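Local coordinates for lipase (Acinetobacter baumannii, PDB 4OPM), which probably hydrolyses the ester bonds of lipids such as triacylglycerols, as a putative lipase of the alpha/beta hydrolase fold, at residues D6-F9 with Q10-L13; I12-Q15 with E16-W19; K100-R103 with F104-A107; A195-K198 with L199-Q203; Q286-V289 with P290-K294. One frame throughout, in Å; residues are numbered along the deposited sequence.

Contact 1 of 5, residues D6-F9 with Q10-L13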
loop_
_atom_site.group_PDB
_atom_site.type_symbol
_atom_site.label_atom_id
_atom_site.label_comp_id
_atom_site.label_asym_id
_atom_site.label_seq_id
_atom_site.Cartn_x
_atom_site.Cartn_y
_atom_site.Cartn_z
ATOM N N ASP A 6 25.746 2.293 17.460
ATOM C CA ASP A 6 26.375 2.145 16.154
ATOM C C ASP A 6 25.713 0.938 15.511
ATOM O O ASP A 6 25.850 -0.185 16.003
ATOM C CB ASP A 6 27.913 2.004 16.315
ATOM C CG ASP A 6 28.750 2.218 15.057
ATOM O OD1 ASP A 6 28.182 2.639 14.017
ATOM O OD2 ASP A 6 29.980 1.991 15.119
ATOM N N VAL A 7 24.869 1.191 14.503
ATOM C CA VAL A 7 24.081 0.135 13.873
ATOM C C VAL A 7 23.789 0.503 12.422
ATOM O O VAL A 7 23.696 1.681 12.080
ATOM C CB VAL A 7 22.764 -0.099 14.699
ATOM C CG1 VAL A 7 21.880 1.154 14.733
ATOM C CG2 VAL A 7 21.979 -1.327 14.218
ATOM N N SER A 8 23.659 -0.509 11.572
ATOM C CA SER A 8 23.245 -0.325 10.192
ATOM C C SER A 8 21.716 -0.161 10.164
ATOM O O SER A 8 21.020 -0.898 10.864
ATOM C CB SER A 8 23.664 -1.530 9.364
ATOM O OG SER A 8 22.961 -1.539 8.135
ATOM N N PHE A 9 21.190 0.758 9.346
ATOM C CA PHE A 9 19.746 0.939 9.215
ATOM C C PHE A 9 19.087 -0.340 8.682
ATOM O O PHE A 9 17.968 -0.665 9.092
ATOM C CB PHE A 9 19.413 2.125 8.311
ATOM C CG PHE A 9 17.933 2.422 8.193
ATOM C CD1 PHE A 9 17.205 2.850 9.293
ATOM C CD2 PHE A 9 17.276 2.302 6.972
ATOM C CE1 PHE A 9 15.846 3.164 9.174
ATOM C CE2 PHE A 9 15.916 2.616 6.853
ATOM C CZ PHE A 9 15.208 3.037 7.959
ATOM N N GLN A 10 19.806 -1.096 7.815
ATOM C CA GLN A 10 19.297 -2.364 7.289
ATOM C C GLN A 10 19.061 -3.360 8.438
ATOM O O GLN A 10 18.051 -4.064 8.415
ATOM C CB GLN A 10 20.261 -2.943 6.242
ATOM C CG GLN A 10 20.243 -2.169 4.912
ATOM C CD GLN A 10 18.857 -2.116 4.281
ATOM O OE1 GLN A 10 18.341 -1.047 3.959
ATOM N NE2 GLN A 10 18.203 -3.257 4.131
ATOM N N THR A 11 19.951 -3.368 9.464
ATOM C CA THR A 11 19.830 -4.223 10.659
ATOM C C THR A 11 18.579 -3.799 11.450
ATOM O O THR A 11 17.854 -4.668 11.944
ATOM C CB THR A 11 21.122 -4.165 11.508
ATOM O OG1 THR A 11 22.212 -4.605 10.701
ATOM C CG2 THR A 11 21.049 -5.037 12.767
ATOM N N ILE A 12 18.308 -2.478 11.530
ATOM C CA ILE A 12 17.108 -1.942 12.208
ATOM C C ILE A 12 15.853 -2.477 11.502
ATOM O O ILE A 12 14.960 -2.986 12.171
ATOM C CB ILE A 12 17.107 -0.384 12.259
ATOM C CG1 ILE A 12 18.284 0.182 13.099
ATOM C CG2 ILE A 12 15.734 0.195 12.693
ATOM C CD1 ILE A 12 18.293 -0.196 14.646
ATOM N N LEU A 13 15.814 -2.399 10.153
ATOM C CA LEU A 13 14.676 -2.896 9.376
ATOM C C LEU A 13 14.478 -4.390 9.622
ATOM O O LEU A 13 13.346 -4.819 9.830
ATOM C CB LEU A 13 14.847 -2.608 7.880
ATOM C CG LEU A 13 14.757 -1.136 7.477
ATOM C CD1 LEU A 13 15.074 -0.965 6.000
ATOM C CD2 LEU A 13 13.366 -0.565 7.760
HETATM O O HOH W 1 24.388 -3.228 12.336
#

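Contact 2 of 5, residues I12-Q15 with E16-W19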
loop_
_atom_site.group_PDB
_atom_site.type_symbol
_atom_site.label_atom_id
_atom_site.label_comp_id
_atom_site.label_asym_id
_atom_site.label_seq_id
_atom_site.Cartn_x
_atom_site.Cartn_y
_atom_site.Cartn_z
ATOM N N ILE A 12 18.308 -2.478 11.530
ATOM C CA ILE A 12 17.108 -1.942 12.208
ATOM C C ILE A 12 15.853 -2.477 11.502
ATOM O O ILE A 12 14.960 -2.986 12.171
ATOM C CB ILE A 12 17.107 -0.384 12.259
ATOM C CG1 ILE A 12 18.284 0.182 13.099
ATOM C CG2 ILE A 12 15.734 0.195 12.693
ATOM C CD1 ILE A 12 18.293 -0.196 14.646
ATOM N N LEU A 13 15.814 -2.399 10.153
ATOM C CA LEU A 13 14.676 -2.896 9.376
ATOM C C LEU A 13 14.478 -4.390 9.622
ATOM O O LEU A 13 13.346 -4.819 9.830
ATOM C CB LEU A 13 14.847 -2.608 7.880
ATOM C CG LEU A 13 14.757 -1.136 7.477
ATOM C CD1 LEU A 13 15.074 -0.965 6.000
ATOM C CD2 LEU A 13 13.366 -0.565 7.760
ATOM N N GLN A 14 15.573 -5.159 9.662
ATOM C CA GLN A 14 15.493 -6.607 9.925
ATOM C C GLN A 14 14.837 -6.878 11.282
ATOM O O GLN A 14 13.964 -7.749 11.397
ATOM C CB GLN A 14 16.890 -7.253 9.870
ATOM C CG GLN A 14 17.437 -7.297 8.445
ATOM C CD GLN A 14 18.943 -7.423 8.391
ATOM O OE1 GLN A 14 19.595 -7.879 9.345
ATOM N NE2 GLN A 14 19.522 -7.024 7.256
ATOM N N GLN A 15 15.260 -6.121 12.305
ATOM C CA GLN A 15 14.740 -6.271 13.664
ATOM C C GLN A 15 13.253 -5.912 13.729
ATOM O O GLN A 15 12.477 -6.602 14.416
ATOM C CB GLN A 15 15.552 -5.409 14.636
ATOM C CG GLN A 15 16.964 -5.930 14.852
ATOM C CD GLN A 15 17.620 -5.180 15.970
ATOM O OE1 GLN A 15 17.240 -5.311 17.132
ATOM N NE2 GLN A 15 18.570 -4.330 15.639
ATOM N N GLU A 16 12.838 -4.850 12.998
ATOM C CA GLU A 16 11.428 -4.440 12.989
ATOM C C GLU A 16 10.571 -5.538 12.342
ATOM O O GLU A 16 9.496 -5.839 12.852
ATOM C CB GLU A 16 11.199 -3.095 12.291
ATOM C CG GLU A 16 9.805 -2.561 12.606
ATOM C CD GLU A 16 9.328 -1.364 11.806
ATOM O OE1 GLU A 16 9.535 -1.347 10.572
ATOM O OE2 GLU A 16 8.677 -0.478 12.410
ATOM N N ARG A 17 11.059 -6.147 11.227
ATOM C CA ARG A 17 10.339 -7.245 10.566
ATOM C C ARG A 17 10.187 -8.431 11.538
ATOM O O ARG A 17 9.106 -9.022 11.641
ATOM C CB ARG A 17 11.055 -7.694 9.289
ATOM C CG ARG A 17 11.052 -6.644 8.189
ATOM C CD ARG A 17 12.126 -6.977 7.153
ATOM N NE ARG A 17 12.377 -5.821 6.286
ATOM C CZ ARG A 17 13.503 -5.613 5.616
ATOM N NH1 ARG A 17 14.509 -6.477 5.711
ATOM N NH2 ARG A 17 13.642 -4.534 4.861
ATOM N N ASN A 18 11.269 -8.747 12.279
ATOM C CA ASN A 18 11.237 -9.832 13.262
ATOM C C ASN A 18 10.176 -9.546 14.355
ATOM O O ASN A 18 9.404 -10.437 14.706
ATOM C CB ASN A 18 12.613 -10.037 13.889
ATOM C CG ASN A 18 12.665 -11.312 14.688
ATOM O OD1 ASN A 18 12.542 -11.308 15.916
ATOM N ND2 ASN A 18 12.732 -12.436 13.997
ATOM N N TRP A 19 10.113 -8.298 14.843
ATOM C CA TRP A 19 9.142 -7.849 15.847
ATOM C C TRP A 19 7.696 -8.000 15.309
ATOM O O TRP A 19 6.778 -8.296 16.074
ATOM C CB TRP A 19 9.441 -6.389 16.254
ATOM C CG TRP A 19 8.333 -5.725 17.012
ATOM C CD1 TRP A 19 8.072 -5.824 18.351
ATOM C CD2 TRP A 19 7.301 -4.892 16.457
ATOM N NE1 TRP A 19 6.932 -5.112 18.662
ATOM C CE2 TRP A 19 6.456 -4.509 17.525
ATOM C CE3 TRP A 19 7.030 -4.403 15.161
ATOM C CZ2 TRP A 19 5.353 -3.665 17.338
ATOM C CZ3 TRP A 19 5.930 -3.574 14.969
ATOM C CH2 TRP A 19 5.120 -3.193 16.051
HETATM O O HOH W 2 17.286 -5.569 5.429
#

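Contact 3 of 5, residues K100-R103 with F104-A107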
loop_
_atom_site.group_PDB
_atom_site.type_symbol
_atom_site.label_atom_id
_atom_site.label_comp_id
_atom_site.label_asym_id
_atom_site.label_seq_id
_atom_site.Cartn_x
_atom_site.Cartn_y
_atom_site.Cartn_z
ATOM N N LYS A 100 1.283 -8.404 -12.889
ATOM C CA LYS A 100 2.510 -9.046 -12.388
ATOM C C LYS A 100 2.330 -9.471 -10.921
ATOM O O LYS A 100 2.859 -10.509 -10.519
ATOM C CB LYS A 100 3.748 -8.160 -12.582
ATOM C CG LYS A 100 4.135 -7.963 -14.055
ATOM C CD LYS A 100 4.476 -9.296 -14.772
ATOM C CE LYS A 100 4.929 -9.117 -16.194
ATOM N NZ LYS A 100 3.810 -8.650 -17.079
ATOM N N LEU A 101 1.522 -8.725 -10.142
ATOM C CA LEU A 101 1.221 -9.119 -8.772
ATOM C C LEU A 101 0.418 -10.435 -8.799
ATOM O O LEU A 101 0.705 -11.320 -8.004
ATOM C CB LEU A 101 0.464 -8.010 -8.031
ATOM C CG LEU A 101 0.103 -8.298 -6.583
ATOM C CD1 LEU A 101 1.346 -8.369 -5.693
ATOM C CD2 LEU A 101 -0.875 -7.255 -6.062
ATOM N N ARG A 102 -0.528 -10.589 -9.753
ATOM C CA ARG A 102 -1.268 -11.852 -9.891
ATOM C C ARG A 102 -0.293 -13.017 -10.197
ATOM O O ARG A 102 -0.418 -14.093 -9.603
ATOM C CB ARG A 102 -2.354 -11.751 -10.976
ATOM C CG ARG A 102 -3.113 -13.059 -11.244
ATOM C CD ARG A 102 -3.950 -13.510 -10.057
ATOM N NE ARG A 102 -4.454 -14.869 -10.249
ATOM C CZ ARG A 102 -4.757 -15.706 -9.265
ATOM N NH1 ARG A 102 -4.608 -15.335 -7.997
ATOM N NH2 ARG A 102 -5.212 -16.920 -9.536
ATOM N N ARG A 103 0.684 -12.797 -11.103
ATOM C CA ARG A 103 1.682 -13.825 -11.452
ATOM C C ARG A 103 2.484 -14.222 -10.197
ATOM O O ARG A 103 2.771 -15.409 -9.998
ATOM C CB ARG A 103 2.632 -13.360 -12.574
ATOM C CG ARG A 103 1.954 -13.012 -13.908
ATOM C CD ARG A 103 1.472 -14.216 -14.713
ATOM N NE ARG A 103 0.189 -14.755 -14.240
ATOM C CZ ARG A 103 -1.012 -14.287 -14.577
ATOM N NH1 ARG A 103 -1.124 -13.235 -15.380
ATOM N NH2 ARG A 103 -2.109 -14.860 -14.101
ATOM N N PHE A 104 2.808 -13.226 -9.346
ATOM C CA PHE A 104 3.508 -13.447 -8.086
ATOM C C PHE A 104 2.648 -14.303 -7.135
ATOM O O PHE A 104 3.164 -15.257 -6.571
ATOM C CB PHE A 104 3.891 -12.111 -7.413
ATOM C CG PHE A 104 4.297 -12.274 -5.963
ATOM C CD1 PHE A 104 5.556 -12.761 -5.628
ATOM C CD2 PHE A 104 3.404 -11.979 -4.933
ATOM C CE1 PHE A 104 5.921 -12.949 -4.289
ATOM C CE2 PHE A 104 3.773 -12.153 -3.590
ATOM C CZ PHE A 104 5.024 -12.648 -3.278
ATOM N N VAL A 105 1.352 -13.966 -6.965
ATOM C CA VAL A 105 0.409 -14.706 -6.097
ATOM C C VAL A 105 0.346 -16.188 -6.553
ATOM O O VAL A 105 0.387 -17.099 -5.720
ATOM C CB VAL A 105 -0.995 -14.041 -6.074
ATOM C CG1 VAL A 105 -2.056 -14.967 -5.475
ATOM C CG2 VAL A 105 -0.955 -12.709 -5.320
ATOM N N GLU A 106 0.293 -16.407 -7.870
ATOM C CA GLU A 106 0.268 -17.753 -8.452
ATOM C C GLU A 106 1.584 -18.503 -8.170
ATOM O O GLU A 106 1.552 -19.656 -7.729
ATOM C CB GLU A 106 0.013 -17.665 -9.960
ATOM C CG GLU A 106 -1.414 -17.264 -10.305
ATOM C CD GLU A 106 -1.736 -17.155 -11.784
ATOM O OE1 GLU A 106 -0.794 -17.033 -12.599
ATOM O OE2 GLU A 106 -2.941 -17.157 -12.123
ATOM N N ALA A 107 2.735 -17.846 -8.400
ATOM C CA ALA A 107 4.054 -18.458 -8.180
ATOM C C ALA A 107 4.335 -18.710 -6.688
ATOM O O ALA A 107 5.024 -19.675 -6.351
ATOM C CB ALA A 107 5.140 -17.583 -8.772
HETATM O O HOH W 3 -5.452 -15.743 -12.957
#

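Contact 4 of 5, residues A195-K198 with L199-Q203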
loop_
_atom_site.group_PDB
_atom_site.type_symbol
_atom_site.label_atom_id
_atom_site.label_comp_id
_atom_site.label_asym_id
_atom_site.label_seq_id
_atom_site.Cartn_x
_atom_site.Cartn_y
_atom_site.Cartn_z
ATOM N N ALA A 195 18.654 7.903 6.665
ATOM C CA ALA A 195 18.913 6.589 6.069
ATOM C C ALA A 195 17.769 6.199 5.130
ATOM O O ALA A 195 18.033 5.759 4.012
ATOM C CB ALA A 195 19.085 5.543 7.157
ATOM N N GLN A 196 16.504 6.404 5.560
ATOM C CA GLN A 196 15.342 6.095 4.718
ATOM C C GLN A 196 15.324 7.001 3.480
ATOM O O GLN A 196 15.089 6.515 2.367
ATOM C CB GLN A 196 14.021 6.218 5.509
ATOM C CG GLN A 196 12.765 5.803 4.706
ATOM C CD GLN A 196 12.868 4.432 4.078
ATOM O OE1 GLN A 196 13.184 3.440 4.742
ATOM N NE2 GLN A 196 12.591 4.347 2.782
ATOM N N GLU A 197 15.607 8.301 3.669
ATOM C CA GLU A 197 15.650 9.272 2.564
ATOM C C GLU A 197 16.640 8.835 1.483
ATOM O O GLU A 197 16.317 8.903 0.292
ATOM C CB GLU A 197 16.026 10.654 3.099
ATOM C CG GLU A 197 16.162 11.728 2.030
ATOM C CD GLU A 197 16.422 13.088 2.637
ATOM O OE1 GLU A 197 17.501 13.271 3.245
ATOM O OE2 GLU A 197 15.519 13.950 2.566
ATOM N N LYS A 198 17.847 8.384 1.897
ATOM C CA LYS A 198 18.878 7.921 0.961
ATOM C C LYS A 198 18.378 6.743 0.105
ATOM O O LYS A 198 18.600 6.757 -1.099
ATOM C CB LYS A 198 20.170 7.544 1.708
ATOM C CG LYS A 198 21.340 7.121 0.808
ATOM C CD LYS A 198 21.721 8.181 -0.238
ATOM C CE LYS A 198 23.048 7.894 -0.899
ATOM N NZ LYS A 198 23.027 6.650 -1.718
ATOM N N LEU A 199 17.645 5.783 0.705
ATOM C CA LEU A 199 17.084 4.629 -0.023
ATOM C C LEU A 199 16.062 5.093 -1.057
ATOM O O LEU A 199 16.048 4.599 -2.183
ATOM C CB LEU A 199 16.443 3.615 0.940
ATOM C CG LEU A 199 17.409 2.905 1.915
ATOM C CD1 LEU A 199 16.640 2.141 2.986
ATOM C CD2 LEU A 199 18.350 1.977 1.179
HETATM N N MSE A 200 15.242 6.085 -0.681
HETATM C CA MSE A 200 14.246 6.638 -1.596
HETATM C C MSE A 200 14.917 7.398 -2.761
HETATM O O MSE A 200 14.508 7.218 -3.917
HETATM C CB MSE A 200 13.288 7.525 -0.821
HETATM C CG MSE A 200 12.493 6.760 0.224
HETATM SE SE MSE A 200 11.325 7.944 1.171
HETATM C CE MSE A 200 9.877 8.041 -0.191
ATOM N N ILE A 201 16.002 8.173 -2.467
ATOM C CA ILE A 201 16.765 8.901 -3.490
ATOM C C ILE A 201 17.341 7.888 -4.506
ATOM O O ILE A 201 17.332 8.152 -5.717
ATOM C CB ILE A 201 17.873 9.807 -2.862
ATOM C CG1 ILE A 201 17.253 11.013 -2.104
ATOM C CG2 ILE A 201 18.889 10.300 -3.930
ATOM C CD1 ILE A 201 18.229 11.795 -1.205
ATOM N N ASN A 202 17.811 6.720 -4.017
ATOM C CA ASN A 202 18.376 5.674 -4.882
ATOM C C ASN A 202 17.317 5.066 -5.820
ATOM O O ASN A 202 17.661 4.650 -6.923
ATOM C CB ASN A 202 19.036 4.574 -4.052
ATOM C CG ASN A 202 20.310 4.997 -3.350
ATOM O OD1 ASN A 202 20.947 5.999 -3.690
ATOM N ND2 ASN A 202 20.719 4.229 -2.352
ATOM N N GLN A 203 16.042 5.042 -5.390
ATOM C CA GLN A 203 14.933 4.510 -6.196
ATOM C C GLN A 203 14.283 5.583 -7.094
ATOM O O GLN A 203 13.459 5.226 -7.937
ATOM C CB GLN A 203 13.837 3.904 -5.285
ATOM C CG GLN A 203 14.263 2.722 -4.391
ATOM C CD GLN A 203 14.732 1.488 -5.133
ATOM O OE1 GLN A 203 14.109 1.016 -6.090
ATOM N NE2 GLN A 203 15.830 0.911 -4.676
#

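Contact 5 of 5, residues Q286-V289 with P290-K294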
loop_
_atom_site.group_PDB
_atom_site.type_symbol
_atom_site.label_atom_id
_atom_site.label_comp_id
_atom_site.label_asym_id
_atom_site.label_seq_id
_atom_site.Cartn_x
_atom_site.Cartn_y
_atom_site.Cartn_z
ATOM N N GLN A 286 -7.967 -2.077 15.161
ATOM C CA GLN A 286 -9.232 -2.088 15.906
ATOM C C GLN A 286 -10.436 -2.278 14.958
ATOM O O GLN A 286 -11.402 -2.937 15.337
ATOM C CB GLN A 286 -9.373 -0.795 16.708
ATOM C CG GLN A 286 -10.646 -0.709 17.545
ATOM C CD GLN A 286 -10.588 0.509 18.414
ATOM O OE1 GLN A 286 -10.538 1.634 17.913
ATOM N NE2 GLN A 286 -10.490 0.302 19.721
ATOM N N GLN A 287 -10.334 -1.778 13.715
ATOM C CA GLN A 287 -11.370 -1.944 12.693
ATOM C C GLN A 287 -11.138 -3.179 11.809
ATOM O O GLN A 287 -12.094 -3.884 11.476
ATOM C CB GLN A 287 -11.420 -0.701 11.779
ATOM C CG GLN A 287 -11.672 0.614 12.541
ATOM C CD GLN A 287 -12.987 0.648 13.298
ATOM O OE1 GLN A 287 -14.006 0.069 12.878
ATOM N NE2 GLN A 287 -12.991 1.347 14.424
ATOM N N TYR A 288 -9.891 -3.411 11.376
ATOM C CA TYR A 288 -9.604 -4.475 10.410
ATOM C C TYR A 288 -9.790 -5.901 10.961
ATOM O O TYR A 288 -10.357 -6.738 10.249
ATOM C CB TYR A 288 -8.184 -4.299 9.842
ATOM C CG TYR A 288 -7.871 -5.118 8.607
ATOM C CD1 TYR A 288 -8.860 -5.404 7.659
ATOM C CD2 TYR A 288 -6.565 -5.516 8.326
ATOM C CE1 TYR A 288 -8.563 -6.115 6.494
ATOM C CE2 TYR A 288 -6.255 -6.217 7.161
ATOM C CZ TYR A 288 -7.258 -6.519 6.254
ATOM O OH TYR A 288 -6.941 -7.188 5.105
ATOM N N VAL A 289 -9.325 -6.183 12.193
ATOM C CA VAL A 289 -9.447 -7.529 12.767
ATOM C C VAL A 289 -10.964 -7.947 12.884
ATOM O O VAL A 289 -11.301 -9.014 12.372
ATOM C CB VAL A 289 -8.640 -7.662 14.089
ATOM C CG1 VAL A 289 -9.036 -8.914 14.866
ATOM C CG2 VAL A 289 -7.133 -7.662 13.794
ATOM N N PRO A 290 -11.905 -7.140 13.432
ATOM C CA PRO A 290 -13.323 -7.575 13.439
ATOM C C PRO A 290 -13.898 -7.757 12.024
ATOM O O PRO A 290 -14.710 -8.656 11.815
ATOM C CB PRO A 290 -14.038 -6.441 14.185
ATOM C CG PRO A 290 -12.968 -5.771 14.974
ATOM C CD PRO A 290 -11.753 -5.842 14.120
ATOM N N PHE A 291 -13.433 -6.948 11.048
ATOM C CA PHE A 291 -13.854 -7.045 9.644
ATOM C C PHE A 291 -13.439 -8.411 9.078
ATOM O O PHE A 291 -14.282 -9.119 8.527
ATOM C CB PHE A 291 -13.270 -5.892 8.805
ATOM C CG PHE A 291 -13.509 -6.026 7.316
ATOM C CD1 PHE A 291 -14.770 -5.778 6.765
ATOM C CD2 PHE A 291 -12.485 -6.434 6.466
ATOM C CE1 PHE A 291 -14.989 -5.897 5.386
ATOM C CE2 PHE A 291 -12.706 -6.563 5.091
ATOM C CZ PHE A 291 -13.955 -6.293 4.558
ATOM N N LEU A 292 -12.158 -8.788 9.243
ATOM C CA LEU A 292 -11.630 -10.078 8.779
ATOM C C LEU A 292 -12.379 -11.238 9.446
ATOM O O LEU A 292 -12.747 -12.192 8.752
ATOM C CB LEU A 292 -10.125 -10.179 9.057
ATOM C CG LEU A 292 -9.202 -9.269 8.235
ATOM C CD1 LEU A 292 -7.771 -9.304 8.808
ATOM C CD2 LEU A 292 -9.162 -9.713 6.759
ATOM N N LEU A 293 -12.666 -11.131 10.774
ATOM C CA LEU A 293 -13.398 -12.188 11.480
ATOM C C LEU A 293 -14.812 -12.359 10.893
ATOM O O LEU A 293 -15.261 -13.489 10.692
ATOM C CB LEU A 293 -13.465 -11.886 12.981
ATOM C CG LEU A 293 -13.754 -13.073 13.904
ATOM C CD1 LEU A 293 -12.613 -14.100 13.866
ATOM C CD2 LEU A 293 -13.957 -12.598 15.327
ATOM N N LYS A 294 -15.492 -11.238 10.593
ATOM C CA LYS A 294 -16.833 -11.230 10.017
ATOM C C LYS A 294 -16.839 -11.890 8.626
ATOM O O LYS A 294 -17.719 -12.714 8.349
ATOM C CB LYS A 294 -17.362 -9.794 9.944
ATOM C CG LYS A 294 -18.849 -9.724 9.618
ATOM C CD LYS A 294 -19.409 -8.319 9.782
ATOM C CE LYS A 294 -19.329 -7.533 8.501
ATOM N NZ LYS A 294 -20.287 -6.397 8.478
#

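Contact 1 of 5, residues D6-F9 with Q10-L13
Ser8 caps the start of helix 9-19, and its side chain meets Gln10 across the first turn. This is an N-cap. Ser8 OG lies opposite the backbone N (chi1 164°), which brings it to Gln10 N at 3.2 Å in a weak bond. Ser8 O takes Ile12 N at 3.2 Å, in the carbonyl plane, and Thr11 N in a weak, bent bond.

Val7, just before the cap, folds back over the turn. With chi1 at 62°, its CG1 is flanked by the backbone N and C. From there it touches Ile12 CD1 at 3.8 Å, the two side chains crossing at about a right angle. The other branch, Val7 CG2, reaches Thr11 CB.

Phe9 lies one turn from Leu13. Leu13 CG sits over one ring face near the rim, and Leu13 CD1 approaches Phe9 CE2 at 3.8 Å. The same ring packs against Ala195 and Gln196 of helix 190-220. A bound polyethylene glycol, probably from the crystallisation liquor, also lies near it.

One water joins cap and turn: it accepts from Ser8 N at 2.9 Å and lies 3.1 Å from Thr11 OG1.

Contact 2 of 5, residues I12-Q15 with E16-W19
Arg17 runs back along helix 9-19 and lays its guanidinium beside Leu13, one turn earlier. Leu13 CB sits over one face of the group, toward its rim, and is 3.8 Å from Arg17 NH2. Leu13 CD1 lies a little farther from the same nitrogen. The arginine is extended from CG to NE, with CG opposite its carbonyl carbon (chi1 -67°). Its methylenes therefore pass close to the backbone, and Arg17 CG comes within 3.4 Å of Leu13 O.

Gln14 crosses the arginine at a slant. Its amide plane is turned 38° from the guanidinium plane. A water bridges the two groups, accepting from Gln14 NE2 at 3.2 Å and from Arg17 NH1 at 2.9 Å.

The backbone beneath is regular alpha helix. Leu13 O accepts Arg17 N at 3.0 Å, and the carbonyls of Ile12, Gln14 and Gln15 each accept the amide four residues on.

The polar ends are held by residues 58-65, beyond strand 46-50. Arg17 NE forms a salt bridge with Asp58, which probably steadies its positive charge in this buried place. Glu16 OE1 bonds to Asn61, at the start of helix 61-64. Trp19 stacks on His65, just past that helix, so the end of helix 9-19, just before strand 22-29, is tied to helix 61-64 and the loop in front of it.

Contact 3 of 5, residues K100-R103 with F104-A107
The Arg102 guanidinium carries Glu106 CG over one face, toward the rim. A water lies in its plane at the edge. The Arg103 guanidinium instead presents its edge to the Glu106 carboxylate. Phe104 has Leu101 O at its ring edge.

Glu106 thus joins two arginines in a salt-bridge network. Arg103 grips it side-on: NE gives to OE1 at 3.0 Å and NH2 gives to OE2 at 3.1 Å. Both oxygens lie almost in the guanidinium plane. They are met from above the carboxylate plane, however, because the two groups are turned 47° apart. Arg103 bends at chi2 and chi3 (-74° and 80°) and so comes to lie alongside Glu106.

Arg102 crosses Glu106 at about a right angle. Its NE makes a longer salt bridge of 3.3 Å to Glu106 OE2. The water closes this link, accepting from Arg102 NE and donating to Glu106 OE2, each at 3.0 Å. Both arginines have further partners: Arg102 NH1 bonds to Tyr129 OH, and Arg103 NH1 pairs with Glu99 on the preceding turn.

The other flank of helix 94-107 is apolar. Leu101 and Val105 pack on Leu48 of strand 46-50 and on helix 121-132. Phe104 touches Ile74 of strand 72-76 and meets Tyr36 of strand 32-39 edge-to-face. The helix thereby covers the central sheet beside helix 121-132.

Contact 4 of 5, residues A195-K198 with L199-Q203
Lys198 NZ gives a hydrogen bond to Asn202 OD1 at 2.9 Å, one turn along helix 190-220. The ammonium meets the amide oxygen in the carbonyl plane, on a lone pair, with a C=O to donor angle of 111°. Lys198 reaches it by bending twice, at chi2 (56°) and chi4 (65°). Both residues lie on the exposed side of the helix.

Gln196 makes the next contact. Its NE2 comes within 3.5 Å of CG of Met200, a selenomethionine, and its OE1 lies near Leu199 CD1. Here too a bend at chi2 turns the amide along the helix. Glu197 uses its aliphatic part: CG touches Ile201 CD1 at 3.8 Å, and Ile201 CG1 comes within 3.3 Å of Glu197 O.

Backbone bonds set this spacing. Ile201 N gives to Glu197 O at 2.9 Å and Asn202 N to Lys198 O at 3.0 Å, while the bond from Leu199 N to Ala195 O is weak.

Farther out, Glu197 OE2 accepts from the backbone N atoms of Gly172 and Phe174, two bonds on one oxygen at the start of helix 173-181. Met200 packs on Phe174 and Leu177 of that helix. Leu199 touches Gln10 of helix 9-19, so this part of helix 190-220 packs against both helices.

Contact 5 of 5, residues Q286-V289 with P290-K294
Pro290 kinks helix 281-298: its N has no hydrogen to give to Gln286 O, the next bond, from Phe291 N to Gln287 O, is stretched to 3.4 Å and weak, and regular bonding resumes with Leu292 N to Tyr288 O at 2.9 Å. Ring carbons stand where the missing bond would be, with Pro290 CD 3.2 Å from Gln286 O.

Tyr288 and Leu292 carry the main side-chain contact. Leu292 CD1 sits over the centre of the Tyr288 ring, 3.8 Å from the centroid and 10° off the normal. This is a CH-pi contact. Leu292 CD2 lies toward the hydroxyl end, 3.7 Å from Tyr288 CE1 and equally near OH. Tyr288 CG is opposite its backbone N (chi1 -166°), and the ring leans toward the following turn.

Phe291 meets the same tyrosine differently. The rings approach through their edges, Phe291 CD2 being 3.9 Å from Tyr288 CE1. Val289 CB rests against Pro290 CD on the exposed side.

Tyr288 also stacks on Phe141 of strand 137-143 and touches strands 114-119 and 237-242. Leu292 reaches His115. The inner side of the helix is therefore fixed to the central sheet largely by aromatic and aliphatic packing. The backbone bond lost at the proline falls on the outer side, where Gln286 and Pro290 are exposed, and proline ring carbons pack against the Gln286 carbonyl in its place.

Contacts 1 and 2 are successive turns of helix 9-19, sharing Ile12 and Leu13, with centres 9 Å apart. Contact 1 touches contact 4 directly: Phe9 CG is 3.5 Å from Ala195 CB. Bound polyethylene glycol, probably from the crystallisation liquor, comes within about 4 Å of the side chains of Phe9, Glu16 and Gln196, and so borders contacts 1, 2 and 4. Contact 3 stands apart on the central sheet, its centre 25 Å from that of contact 2. Its Leu101 side chain lies near, without touching, the probable nucleophile elbow, whose Ser120 is consistent with a triad with His274 and Asp245. Contact 5 is on the opposite side of the chain's centre from contact 4, their centres 34 Å apart.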